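Local structure of TetR transcriptional regulator (Chloroflexus aurantiacus, 3QBM) at residues Ala62-Lys65 and Val66-Phe70; Ala126-Asp129 and Glu130-Glu133; Thr116-Met119 and Leu120-Arg123; Thr177-Pro180 and Leu181-Tyr185; Arg46-Ser50 and Lys51-Ala55. The protein probably binds DNA and regulates transcription, as TetR-family proteins do, with two copies forming the assembly. All coordinates share one frame; numbering follows the deposited sequence.

Contact 1 (Ala62-Lys65 and Val66-Phe70)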
loop_
_atom_site.group_PDB
_atom_site.type_symbol
_atom_site.label_atom_id
_atom_site.label_comp_id
_atom_site.label_asym_id
_atom_site.label_seq_id
_atom_site.Cartn_x
_atom_site.Cartn_y
_atom_site.Cartn_z
ATOM N N ALA A 62 13.930 8.805 -6.861
ATOM C CA ALA A 62 13.463 7.900 -5.814
ATOM C C ALA A 62 13.648 6.448 -6.268
ATOM O O ALA A 62 14.136 5.633 -5.498
ATOM C CB ALA A 62 12.005 8.194 -5.467
ATOM N N ALA A 63 13.317 6.149 -7.522
ATOM C CA ALA A 63 13.484 4.804 -8.072
ATOM C C ALA A 63 14.953 4.380 -8.036
ATOM O O ALA A 63 15.261 3.278 -7.597
ATOM C CB ALA A 63 12.931 4.699 -9.480
ATOM N N GLU A 64 15.860 5.265 -8.461
ATOM C CA GLU A 64 17.295 4.952 -8.425
ATOM C C GLU A 64 17.778 4.733 -7.001
ATOM O O GLU A 64 18.613 3.863 -6.741
ATOM C CB GLU A 64 18.124 6.051 -9.101
ATOM C CG GLU A 64 19.661 5.814 -9.022
ATOM C CD GLU A 64 20.154 4.551 -9.733
ATOM O OE1 GLU A 64 19.437 4.002 -10.609
ATOM O OE2 GLU A 64 21.295 4.122 -9.425
ATOM N N LYS A 65 17.269 5.503 -6.063
ATOM C CA LYS A 65 17.697 5.319 -4.684
ATOM C C LYS A 65 17.300 3.936 -4.106
ATOM O O LYS A 65 18.092 3.255 -3.458
ATOM C CB LYS A 65 17.068 6.387 -3.848
ATOM C CG LYS A 65 17.626 6.501 -2.457
ATOM C CD LYS A 65 18.030 7.946 -2.180
ATOM C CE LYS A 65 19.317 8.276 -2.923
ATOM N NZ LYS A 65 19.824 9.638 -2.635
ATOM N N VAL A 66 16.038 3.588 -4.285
ATOM C CA VAL A 66 15.529 2.258 -3.947
ATOM C C VAL A 66 16.413 1.159 -4.594
ATOM O O VAL A 66 16.805 0.216 -3.924
ATOM C CB VAL A 66 14.038 2.154 -4.346
ATOM C CG1 VAL A 66 13.552 0.735 -4.318
ATOM C CG2 VAL A 66 13.177 3.039 -3.412
ATOM N N ARG A 67 16.752 1.338 -5.867
ATOM C CA ARG A 67 17.568 0.402 -6.639
ATOM C C ARG A 67 18.939 0.197 -5.979
ATOM O O ARG A 67 19.366 -0.945 -5.846
ATOM C CB ARG A 67 17.727 0.902 -8.084
ATOM C CG ARG A 67 18.388 -0.036 -9.067
ATOM C CD ARG A 67 18.354 0.517 -10.492
ATOM N NE ARG A 67 16.966 0.706 -10.939
ATOM C CZ ARG A 67 16.375 1.874 -11.239
ATOM N NH1 ARG A 67 17.030 3.029 -11.208
ATOM N NH2 ARG A 67 15.098 1.885 -11.612
ATOM N N GLU A 68 19.611 1.293 -5.592
ATOM C CA GLU A 68 20.933 1.245 -4.908
ATOM C C GLU A 68 20.867 0.443 -3.592
ATOM O O GLU A 68 21.766 -0.330 -3.249
ATOM C CB GLU A 68 21.442 2.676 -4.582
ATOM C CG GLU A 68 21.901 3.510 -5.796
ATOM C CD GLU A 68 22.187 5.019 -5.504
ATOM O OE1 GLU A 68 21.886 5.551 -4.401
ATOM O OE2 GLU A 68 22.706 5.683 -6.432
ATOM N N ARG A 69 19.807 0.693 -2.845
ATOM C CA ARG A 69 19.536 0.073 -1.564
ATOM C C ARG A 69 19.333 -1.473 -1.724
ATOM O O ARG A 69 19.875 -2.285 -0.942
ATOM C CB ARG A 69 18.303 0.785 -1.014
ATOM C CG ARG A 69 17.825 0.460 0.360
ATOM C CD ARG A 69 18.495 1.252 1.453
ATOM N NE ARG A 69 18.003 0.720 2.726
ATOM C CZ ARG A 69 17.210 1.364 3.565
ATOM N NH1 ARG A 69 16.883 2.630 3.327
ATOM N NH2 ARG A 69 16.802 0.766 4.683
ATOM N N PHE A 70 18.568 -1.893 -2.732
ATOM C CA PHE A 70 18.476 -3.336 -3.022
ATOM C C PHE A 70 19.786 -3.907 -3.522
ATOM O O PHE A 70 20.175 -5.004 -3.171
ATOM C CB PHE A 70 17.350 -3.642 -3.999
ATOM C CG PHE A 70 16.010 -3.659 -3.341
ATOM C CD1 PHE A 70 15.610 -4.757 -2.581
ATOM C CD2 PHE A 70 15.179 -2.565 -3.395
ATOM C CE1 PHE A 70 14.419 -4.775 -1.949
ATOM C CE2 PHE A 70 13.962 -2.583 -2.750
ATOM C CZ PHE A 70 13.582 -3.676 -2.023
#
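The amides of V66, R67, E68 and R69 reach back four residues to the carbonyls of A62, A63, E64 and K65, an unbroken alpha-helical ladder whose straightest rung is V66 N to A62 O, 3.0 Å long with an N-H...O angle of 178°. R67 and E64, one turn apart, form a salt bridge, R67 NH1 to E64 OE1 at 2.7 Å. The oxygen lies in the guanidinium plane, whereas the arginine meets the carboxylate from its anti side and somewhat out of plane. R67 can reach back because its chain is straight as far as CD and then folds at chi3 (-61°), which carries the guanidinium over A63 O, 4.0 Å from its plane. A63 CB touches R67 NH2 at 4.1 Å from beyond the rim, and so short a side chain suits the place, packed as it is on V127. This is the second half of helix 51-74, which in the TetR fold joins the DNA-binding bundle to the C-terminal domain; R67 NH2 makes a further salt bridge, with E130 of helix 118-144. A leucine in place of R67 would probably leave both E64 and E130 without their positive mate. On the outward side E64 OE2 and E68 OE2 come within 3.7 Å, a like-charge approach that may raise their affinity for protons. K65 turns its NZ to Y61 OH instead of pairing with E68.

Contact 2 (Ala126-Asp129 and Glu130-Glu133)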
loop_
_atom_site.group_PDB
_atom_site.type_symbol
_atom_site.label_atom_id
_atom_site.label_comp_id
_atom_site.label_asym_id
_atom_site.label_seq_id
_atom_site.Cartn_x
_atom_site.Cartn_y
_atom_site.Cartn_z
ATOM N N ALA A 126 7.323 -0.216 -13.848
ATOM C CA ALA A 126 8.689 -0.560 -14.255
ATOM C C ALA A 126 9.551 -0.981 -13.035
ATOM O O ALA A 126 10.308 -1.961 -13.114
ATOM C CB ALA A 126 9.318 0.606 -15.016
ATOM N N VAL A 127 9.411 -0.293 -11.907
ATOM C CA VAL A 127 10.150 -0.693 -10.700
ATOM C C VAL A 127 9.704 -2.053 -10.188
ATOM O O VAL A 127 10.562 -2.912 -9.896
ATOM C CB VAL A 127 10.158 0.343 -9.565
ATOM C CG1 VAL A 127 10.812 -0.275 -8.269
ATOM C CG2 VAL A 127 10.894 1.625 -10.034
ATOM N N ILE A 128 8.392 -2.265 -10.095
ATOM C CA ILE A 128 7.847 -3.555 -9.672
ATOM C C ILE A 128 8.342 -4.651 -10.637
ATOM O O ILE A 128 8.724 -5.717 -10.205
ATOM C CB ILE A 128 6.325 -3.519 -9.595
ATOM C CG1 ILE A 128 5.885 -2.584 -8.431
ATOM C CG2 ILE A 128 5.724 -4.913 -9.447
ATOM C CD1 ILE A 128 4.476 -2.120 -8.563
ATOM N N ASP A 129 8.366 -4.367 -11.939
ATOM C CA ASP A 129 8.878 -5.338 -12.913
ATOM C C ASP A 129 10.366 -5.636 -12.757
ATOM O O ASP A 129 10.789 -6.754 -13.014
ATOM C CB ASP A 129 8.489 -4.959 -14.346
ATOM C CG ASP A 129 7.004 -5.182 -14.614
ATOM O OD1 ASP A 129 6.323 -5.828 -13.788
ATOM O OD2 ASP A 129 6.493 -4.694 -15.639
ATOM N N GLU A 130 11.154 -4.676 -12.289
ATOM C CA GLU A 130 12.580 -4.944 -12.002
ATOM C C GLU A 130 12.685 -5.928 -10.844
ATOM O O GLU A 130 13.471 -6.879 -10.901
ATOM C CB GLU A 130 13.365 -3.702 -11.585
ATOM C CG GLU A 130 13.414 -2.549 -12.528
ATOM C CD GLU A 130 14.230 -1.420 -11.925
ATOM O OE1 GLU A 130 13.667 -0.333 -11.669
ATOM O OE2 GLU A 130 15.430 -1.639 -11.640
ATOM N N TRP A 131 11.922 -5.677 -9.761
ATOM C CA TRP A 131 11.900 -6.603 -8.604
ATOM C C TRP A 131 11.483 -8.021 -9.031
ATOM O O TRP A 131 12.068 -9.010 -8.621
ATOM C CB TRP A 131 10.931 -6.105 -7.496
ATOM C CG TRP A 131 11.317 -4.797 -6.882
ATOM C CD1 TRP A 131 12.566 -4.219 -6.859
ATOM C CD2 TRP A 131 10.473 -3.940 -6.107
ATOM N NE1 TRP A 131 12.524 -3.044 -6.165
ATOM C CE2 TRP A 131 11.259 -2.858 -5.672
ATOM C CE3 TRP A 131 9.131 -3.993 -5.729
ATOM C CZ2 TRP A 131 10.738 -1.810 -4.905
ATOM C CZ3 TRP A 131 8.604 -2.945 -4.986
ATOM C CH2 TRP A 131 9.424 -1.865 -4.577
ATOM N N ARG A 132 10.437 -8.110 -9.833
ATOM C CA ARG A 132 9.977 -9.388 -10.341
ATOM C C ARG A 132 11.067 -10.101 -11.177
ATOM O O ARG A 132 11.280 -11.321 -11.029
ATOM C CB ARG A 132 8.723 -9.177 -11.208
ATOM C CG ARG A 132 7.529 -8.783 -10.431
ATOM C CD ARG A 132 6.389 -8.314 -11.297
ATOM N NE ARG A 132 5.685 -9.402 -11.963
ATOM C CZ ARG A 132 4.709 -9.213 -12.850
ATOM N NH1 ARG A 132 4.313 -7.977 -13.195
ATOM N NH2 ARG A 132 4.095 -10.262 -13.369
ATOM N N GLU A 133 11.724 -9.352 -12.055
ATOM C CA GLU A 133 12.824 -9.921 -12.844
ATOM C C GLU A 133 13.978 -10.408 -11.931
ATOM O O GLU A 133 14.550 -11.461 -12.176
ATOM C CB GLU A 133 13.353 -8.924 -13.870
ATOM C CG GLU A 133 14.349 -9.525 -14.893
ATOM C CD GLU A 133 13.678 -10.379 -16.003
ATOM O OE1 GLU A 133 13.053 -11.428 -15.705
ATOM O OE2 GLU A 133 13.801 -9.996 -17.200
#
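V127 and W131, one turn apart on helix 118-144 of the TetR C-terminal domain, form the apolar half of this contact. V127 CG1 sits over the six-membered ring, 4.0 Å from its centroid, in a CH-pi contact displaced toward the rim. The branch is placed there because CG1 lies anti to the backbone N (chi1 173°). Valine supplies a compact methyl for this face, and the indole is broad enough to meet F70, F87 and F91 as well. I128 CG2 packs 3.9 Å from R132 CD, apolar against apolar; L171 of the second subunit also packs on I128.

Among the backbone bonds, W131 N to V127 O is 3.1 Å long. R132 N to I128 O and E133 N to D129 O continue the helical pattern.

D129 and R132 form a salt bridge, their side chains side by side and pointing the same way, with carboxylate and guanidinium planes 59° apart. The guanidinium has a stronger partner in D155, at NH2. On the D129 side, R132 NH1 lies 3.0 Å from OD1, a weak hydrogen bond bent to 126°.

Contact 3 (Thr116-Met119 and Leu120-Arg123)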
loop_
_atom_site.group_PDB
_atom_site.type_symbol
_atom_site.label_atom_id
_atom_site.label_comp_id
_atom_site.label_asym_id
_atom_site.label_seq_id
_atom_site.Cartn_x
_atom_site.Cartn_y
_atom_site.Cartn_z
ATOM N N THR A 116 -4.717 8.162 -11.388
ATOM C CA THR A 116 -4.589 9.557 -11.740
ATOM C C THR A 116 -3.565 9.867 -12.816
ATOM O O THR A 116 -3.769 10.799 -13.581
ATOM C CB THR A 116 -4.276 10.450 -10.524
ATOM O OG1 THR A 116 -2.990 10.152 -9.954
ATOM C CG2 THR A 116 -5.352 10.306 -9.464
ATOM N N ASN A 117 -2.472 9.112 -12.879
ATOM C CA ASN A 117 -1.329 9.530 -13.700
ATOM C C ASN A 117 -0.657 8.370 -14.428
ATOM O O ASN A 117 0.183 7.641 -13.852
ATOM C CB ASN A 117 -0.356 10.274 -12.790
ATOM C CG ASN A 117 0.675 11.056 -13.557
ATOM O OD1 ASN A 117 1.618 10.494 -14.102
ATOM N ND2 ASN A 117 0.493 12.372 -13.607
ATOM N N PRO A 118 -1.049 8.154 -15.687
ATOM C CA PRO A 118 -0.462 7.101 -16.497
ATOM C C PRO A 118 1.084 7.063 -16.499
ATOM O O PRO A 118 1.671 5.984 -16.467
ATOM C CB PRO A 118 -1.002 7.418 -17.889
ATOM C CG PRO A 118 -2.364 7.965 -17.610
ATOM C CD PRO A 118 -2.203 8.780 -16.367
HETATM N N MSE A 119 1.737 8.218 -16.547
HETATM C CA MSE A 119 3.200 8.238 -16.667
HETATM C C MSE A 119 3.871 7.804 -15.378
HETATM O O MSE A 119 4.811 7.010 -15.431
HETATM C CB MSE A 119 3.746 9.588 -17.167
HETATM C CG MSE A 119 3.453 9.838 -18.633
HETATM SE SE MSE A 119 4.094 11.620 -19.153
HETATM C CE MSE A 119 5.991 11.142 -19.264
ATOM N N LEU A 120 3.400 8.290 -14.227
ATOM C CA LEU A 120 3.912 7.793 -12.952
ATOM C C LEU A 120 3.561 6.314 -12.748
ATOM O O LEU A 120 4.389 5.553 -12.264
ATOM C CB LEU A 120 3.431 8.604 -11.758
ATOM C CG LEU A 120 4.187 9.920 -11.564
ATOM C CD1 LEU A 120 3.508 10.760 -10.504
ATOM C CD2 LEU A 120 5.612 9.613 -11.194
ATOM N N ARG A 121 2.338 5.917 -13.099
ATOM C CA ARG A 121 1.929 4.522 -12.977
ATOM C C ARG A 121 2.883 3.605 -13.751
ATOM O O ARG A 121 3.299 2.545 -13.254
ATOM C CB ARG A 121 0.462 4.334 -13.440
ATOM C CG ARG A 121 -0.043 2.900 -13.321
ATOM C CD ARG A 121 -1.544 2.778 -13.556
ATOM N NE ARG A 121 -1.881 3.080 -14.937
ATOM C CZ ARG A 121 -2.674 4.075 -15.363
ATOM N NH1 ARG A 121 -3.271 4.941 -14.527
ATOM N NH2 ARG A 121 -2.892 4.200 -16.668
ATOM N N GLU A 122 3.260 4.025 -14.958
ATOM C CA GLU A 122 4.140 3.232 -15.794
ATOM C C GLU A 122 5.518 3.118 -15.165
ATOM O O GLU A 122 6.170 2.082 -15.255
ATOM C CB GLU A 122 4.258 3.848 -17.194
ATOM C CG GLU A 122 5.019 2.930 -18.133
ATOM C CD GLU A 122 5.015 3.418 -19.577
ATOM O OE1 GLU A 122 4.996 4.648 -19.804
ATOM O OE2 GLU A 122 5.048 2.561 -20.485
ATOM N N ARG A 123 5.971 4.206 -14.549
ATOM C CA ARG A 123 7.254 4.212 -13.845
ATOM C C ARG A 123 7.246 3.304 -12.596
ATOM O O ARG A 123 8.226 2.590 -12.337
ATOM C CB ARG A 123 7.632 5.635 -13.476
ATOM C CG ARG A 123 8.350 6.371 -14.595
ATOM C CD ARG A 123 8.385 7.840 -14.289
ATOM N NE ARG A 123 9.563 8.504 -14.838
ATOM C CZ ARG A 123 9.699 8.968 -16.075
ATOM N NH1 ARG A 123 8.743 8.856 -16.979
ATOM N NH2 ARG A 123 10.829 9.579 -16.401
HETATM O O HOH W 1 6.477 6.955 -17.602
#
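R121 folds back over P118 at the start of helix 118-144. Its CB rests 3.3 Å from N117 O, the carbonyl that also accepts R121 N. CG stands anti to the backbone N (chi1 -179°), and a bend at chi3 then returns the guanidinium toward the helix start. NE has a long, weak ion pair with E176 of the second subunit. CZ comes 3.9 Å from P118 CA, which lies over one face of the flat group; NH2 touches P118 CG, and NH1 donates to D114 O, whose residue belongs to the magnesium site. Proline suits this first turn, having no N-H that would need an acceptor.

N117 is the N-cap: its OD1 accepts L120 N at 2.8 Å, in the amide plane and nearly straight (169°). Asparagine offers an oxygen at just this reach, and L120 CB lies 3.5 Å from the same OD1. Farther round the first turn, a water donates to M119 O (2.7 Å) and accepts from R123 NH1 (3.0 Å), joining carbonyl to guanidinium. L120 packs on L56 and F59 of helix 51-74 and T109 of helix 105-113, while R123 NH2 reaches D60 in a salt bridge.

Contact 4 (Thr177-Pro180 and Leu181-Tyr185)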
loop_
_atom_site.group_PDB
_atom_site.type_symbol
_atom_site.label_atom_id
_atom_site.label_comp_id
_atom_site.label_asym_id
_atom_site.label_seq_id
_atom_site.Cartn_x
_atom_site.Cartn_y
_atom_site.Cartn_z
ATOM N N THR A 177 4.782 0.960 14.555
ATOM C CA THR A 177 5.471 -0.147 15.156
ATOM C C THR A 177 6.118 -1.002 14.084
ATOM O O THR A 177 5.548 -1.179 13.014
ATOM C CB THR A 177 4.556 -1.034 16.031
ATOM O OG1 THR A 177 5.287 -2.204 16.365
ATOM C CG2 THR A 177 3.287 -1.476 15.318
ATOM N N ALA A 178 7.310 -1.529 14.376
ATOM C CA ALA A 178 8.022 -2.413 13.429
ATOM C C ALA A 178 7.378 -3.778 13.292
ATOM O O ALA A 178 7.715 -4.534 12.380
ATOM C CB ALA A 178 9.462 -2.598 13.841
ATOM N N THR A 179 6.461 -4.098 14.200
ATOM C CA THR A 179 5.960 -5.464 14.337
ATOM C C THR A 179 5.410 -6.064 13.016
ATOM O O THR A 179 5.738 -7.208 12.695
ATOM C CB THR A 179 4.943 -5.539 15.497
ATOM O OG1 THR A 179 5.638 -5.253 16.724
ATOM C CG2 THR A 179 4.287 -6.901 15.587
ATOM N N PRO A 180 4.618 -5.308 12.249
ATOM C CA PRO A 180 4.138 -5.894 10.988
ATOM C C PRO A 180 5.251 -6.291 9.990
ATOM O O PRO A 180 5.128 -7.282 9.269
ATOM C CB PRO A 180 3.262 -4.772 10.378
ATOM C CG PRO A 180 2.810 -3.963 11.549
ATOM C CD PRO A 180 3.991 -3.985 12.507
ATOM N N LEU A 181 6.317 -5.504 9.928
ATOM C CA LEU A 181 7.434 -5.830 9.063
ATOM C C LEU A 181 8.197 -7.052 9.586
ATOM O O LEU A 181 8.668 -7.872 8.811
ATOM C CB LEU A 181 8.366 -4.606 8.892
ATOM C CG LEU A 181 7.936 -3.607 7.820
ATOM C CD1 LEU A 181 8.645 -2.261 7.975
ATOM C CD2 LEU A 181 8.186 -4.152 6.412
ATOM N N GLU A 182 8.347 -7.152 10.903
ATOM C CA GLU A 182 9.040 -8.272 11.517
ATOM C C GLU A 182 8.277 -9.547 11.277
ATOM O O GLU A 182 8.867 -10.536 10.866
ATOM C CB GLU A 182 9.251 -8.068 13.016
ATOM C CG GLU A 182 10.489 -7.276 13.322
ATOM C CD GLU A 182 11.759 -8.027 12.971
ATOM O OE1 GLU A 182 11.691 -9.238 12.632
ATOM O OE2 GLU A 182 12.831 -7.389 13.031
ATOM N N HIS A 183 6.956 -9.501 11.453
ATOM C CA HIS A 183 6.105 -10.665 11.207
ATOM C C HIS A 183 6.119 -11.116 9.756
ATOM O O HIS A 183 6.281 -12.278 9.498
ATOM C CB HIS A 183 4.643 -10.416 11.549
ATOM C CG HIS A 183 4.354 -10.281 13.005
ATOM N ND1 HIS A 183 5.094 -10.914 13.979
ATOM C CD2 HIS A 183 3.346 -9.644 13.650
ATOM C CE1 HIS A 183 4.571 -10.650 15.167
ATOM N NE2 HIS A 183 3.513 -9.877 14.997
ATOM N N ALA A 184 5.975 -10.164 8.823
ATOM C CA ALA A 184 5.989 -10.440 7.386
ATOM C C ALA A 184 7.314 -11.062 7.010
ATOM O O ALA A 184 7.361 -12.102 6.335
ATOM C CB ALA A 184 5.749 -9.156 6.610
ATOM N N TYR A 185 8.415 -10.430 7.427
ATOM C CA TYR A 185 9.720 -10.997 7.167
ATOM C C TYR A 185 9.807 -12.469 7.632
ATOM O O TYR A 185 10.168 -13.362 6.866
ATOM C CB TYR A 185 10.802 -10.163 7.845
ATOM C CG TYR A 185 12.158 -10.796 7.730
ATOM C CD1 TYR A 185 12.977 -10.525 6.664
ATOM C CD2 TYR A 185 12.611 -11.685 8.701
ATOM C CE1 TYR A 185 14.225 -11.135 6.539
ATOM C CE2 TYR A 185 13.820 -12.317 8.579
ATOM C CZ TYR A 185 14.642 -12.027 7.511
ATOM O OH TYR A 185 15.862 -12.635 7.385
#
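A178 O accepts two amides at the opening turn of helix 179-196: E182 N at 3.1 Å, and L181 N at 3.0 Å, a weak bond bent to 121°. Just before, T177 OG1 caps the turn by accepting T179 N, and it also accepts a hydrogen bond from T179 OG1 at 3.1 Å. Threonine serves both places, one OG1 standing in for a carbonyl that the helix start lacks and the other placed beside the backbone N (chi1 -65°), from where it reaches the capping oxygen. P180 fits the first turn because it needs no acceptor for an amide proton, and its carbonyl receives A184 N.

The side-chain contact is between T179 and H183, one turn apart and pointing the same way. T179 O, already bonded to H183 N at 2.9 Å, lies over one face of the imidazole, 3.3 Å from its plane and off centre. T179 CG2 is modelled unusually close to the ring, so the detail of that approach is doubtful. A flat histidine ring can lie against T179 O and still reach R156 of the second subunit. With an alanine in place of H183, T179 O would probably be uncovered and that R156 would lose the ring it packs on.

L181 and A184 pack on A168 of helix 154-175, P180 on L171 of the same helix, and E182 makes a salt bridge with R92 of helix 80-92.

Contact 5 (Arg46-Ser50 and Lys51-Ala55)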
loop_
_atom_site.group_PDB
_atom_site.type_symbol
_atom_site.label_atom_id
_atom_site.label_comp_id
_atom_site.label_asym_id
_atom_site.label_seq_id
_atom_site.Cartn_x
_atom_site.Cartn_y
_atom_site.Cartn_z
ATOM N N ARG A 46 13.880 27.142 -14.573
ATOM C CA ARG A 46 14.986 27.237 -15.509
ATOM C C ARG A 46 15.407 25.779 -15.859
ATOM O O ARG A 46 15.750 25.465 -17.007
ATOM C CB ARG A 46 16.128 28.015 -14.840
ATOM C CG ARG A 46 17.530 27.896 -15.453
ATOM C CD ARG A 46 17.649 28.521 -16.828
ATOM N NE ARG A 46 19.015 28.872 -17.264
ATOM C CZ ARG A 46 20.162 28.264 -16.921
ATOM N NH1 ARG A 46 20.217 27.193 -16.126
ATOM N NH2 ARG A 46 21.303 28.736 -17.414
ATOM N N HIS A 47 15.328 24.892 -14.873
ATOM C CA HIS A 47 15.790 23.504 -15.038
ATOM C C HIS A 47 14.712 22.502 -15.400
ATOM O O HIS A 47 15.031 21.431 -15.916
ATOM C CB HIS A 47 16.525 23.061 -13.775
ATOM C CG HIS A 47 17.744 23.882 -13.511
ATOM N ND1 HIS A 47 18.879 23.799 -14.297
ATOM C CD2 HIS A 47 17.976 24.873 -12.618
ATOM C CE1 HIS A 47 19.766 24.684 -13.878
ATOM N NE2 HIS A 47 19.241 25.354 -12.865
ATOM N N PHE A 48 13.446 22.838 -15.116
ATOM C CA PHE A 48 12.313 21.943 -15.395
ATOM C C PHE A 48 11.266 22.768 -16.087
ATOM O O PHE A 48 11.079 23.938 -15.781
ATOM C CB PHE A 48 11.764 21.313 -14.108
ATOM C CG PHE A 48 12.803 20.548 -13.346
ATOM C CD1 PHE A 48 13.105 19.247 -13.696
ATOM C CD2 PHE A 48 13.548 21.159 -12.357
ATOM C CE1 PHE A 48 14.101 18.550 -13.046
ATOM C CE2 PHE A 48 14.546 20.474 -11.701
ATOM C CZ PHE A 48 14.819 19.154 -12.035
ATOM N N GLU A 49 10.613 22.177 -17.061
ATOM C CA GLU A 49 9.637 22.911 -17.792
ATOM C C GLU A 49 8.336 23.077 -17.025
ATOM O O GLU A 49 7.588 24.007 -17.278
ATOM C CB GLU A 49 9.438 22.291 -19.161
ATOM C CG GLU A 49 10.460 22.888 -20.154
ATOM C CD GLU A 49 10.501 22.165 -21.486
ATOM O OE1 GLU A 49 9.940 21.038 -21.570
ATOM O OE2 GLU A 49 11.108 22.725 -22.435
ATOM N N SER A 50 8.090 22.190 -16.067
ATOM C CA SER A 50 6.836 22.210 -15.328
ATOM C C SER A 50 6.966 21.401 -14.044
ATOM O O SER A 50 7.911 20.648 -13.857
ATOM C CB SER A 50 5.721 21.600 -16.181
ATOM O OG SER A 50 5.931 20.202 -16.331
ATOM N N LYS A 51 5.976 21.550 -13.179
ATOM C CA LYS A 51 5.881 20.722 -11.973
ATOM C C LYS A 51 5.770 19.232 -12.338
ATOM O O LYS A 51 6.339 18.354 -11.648
ATOM C CB LYS A 51 4.656 21.151 -11.148
ATOM C CG LYS A 51 4.649 20.538 -9.767
ATOM C CD LYS A 51 3.400 20.796 -9.035
ATOM C CE LYS A 51 3.320 19.890 -7.799
ATOM N NZ LYS A 51 2.002 20.033 -7.192
ATOM N N GLU A 52 5.077 18.950 -13.444
ATOM C CA GLU A 52 4.891 17.572 -13.915
ATOM C C GLU A 52 6.228 16.921 -14.282
ATOM O O GLU A 52 6.513 15.809 -13.841
ATOM C CB GLU A 52 3.914 17.506 -15.100
ATOM C CG GLU A 52 2.412 17.800 -14.756
ATOM C CD GLU A 52 2.111 19.239 -14.290
ATOM O OE1 GLU A 52 2.770 20.207 -14.730
ATOM O OE2 GLU A 52 1.183 19.406 -13.461
ATOM N N GLN A 53 7.054 17.621 -15.047
ATOM C CA GLN A 53 8.349 17.093 -15.455
ATOM C C GLN A 53 9.211 16.919 -14.221
ATOM O O GLN A 53 9.898 15.883 -14.077
ATOM C CB GLN A 53 9.030 18.011 -16.489
ATOM C CG GLN A 53 10.274 17.425 -17.152
ATOM C CD GLN A 53 11.027 18.466 -17.978
ATOM O OE1 GLN A 53 11.563 19.422 -17.431
ATOM N NE2 GLN A 53 11.073 18.280 -19.295
ATOM N N LEU A 54 9.133 17.880 -13.294
ATOM C CA LEU A 54 9.899 17.791 -12.037
ATOM C C LEU A 54 9.461 16.554 -11.251
ATOM O O LEU A 54 10.301 15.769 -10.799
ATOM C CB LEU A 54 9.753 19.061 -11.182
ATOM C CG LEU A 54 10.269 19.037 -9.728
ATOM C CD1 LEU A 54 11.703 18.504 -9.614
ATOM C CD2 LEU A 54 10.179 20.391 -9.097
ATOM N N ALA A 55 8.148 16.346 -11.146
ATOM C CA ALA A 55 7.620 15.176 -10.457
ATOM C C ALA A 55 8.186 13.867 -11.036
ATOM O O ALA A 55 8.545 12.935 -10.300
ATOM C CB ALA A 55 6.086 15.195 -10.537
#
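S50, Q53 and F48 carry this junction, where the loop after helix 41-45 enters helix 51-74. S50 is the N-cap: its OG accepts Q53 N at 3.1 Å and nearly straight (166°), while its backbone O takes L54 N. The hydroxyl reaches the amide because it stands between the backbone N and the carbonyl carbon (chi1 69°). Serine suits the place, since a short side chain sets its oxygen right at the bare end of the helix.

Q53 answers in the other direction. Its extended chain lays OE1 beside the loop, where it accepts E49 N at 2.9 Å; the donor stands well above the amide plane, so the bond is not made on a lone pair. The same oxygen lies 3.3 Å from F48 CA. Glutamine thus has the length to pin the loop from one turn inside the helix, and its amide plane is nearly parallel to that of the E49 carboxylate.

F48 supplies the apolar part. L54 CD1 stands almost centrally over one ring face, 4.0 Å from the centroid and 9° off the normal, a well-centred CH-pi contact.

F48 closes the predicted helix-turn-helix range. Its ring packs on V13 of helix 2-23 and L54 on A16 of that helix and I44 of helix 41-45, while K51 NZ binds the carbonyls of Y25 and T28.

In the fold
From the N terminus the contacts come in the order 5, 1, 3, 2, 4, all in series: none nests in or crosses another, and none closes a long loop. Contact 5 starts helix 51-74 at the edge of the DNA-binding bundle, and contact 1 lies farther along the same helix. Contact 3 opens helix 118-144 and contact 2 follows on the same helix after a gap of two residues. Contacts 1 and 2 touch, through the R67–E130 salt bridge and the packing of A63 on V127 and of V66 and F70 on W131, and so tie these two helices together. Contact 4 begins the last helix, across the chain's centre from contacts 3 and 5. Contacts 2, 3 and 4 also meet the second subunit.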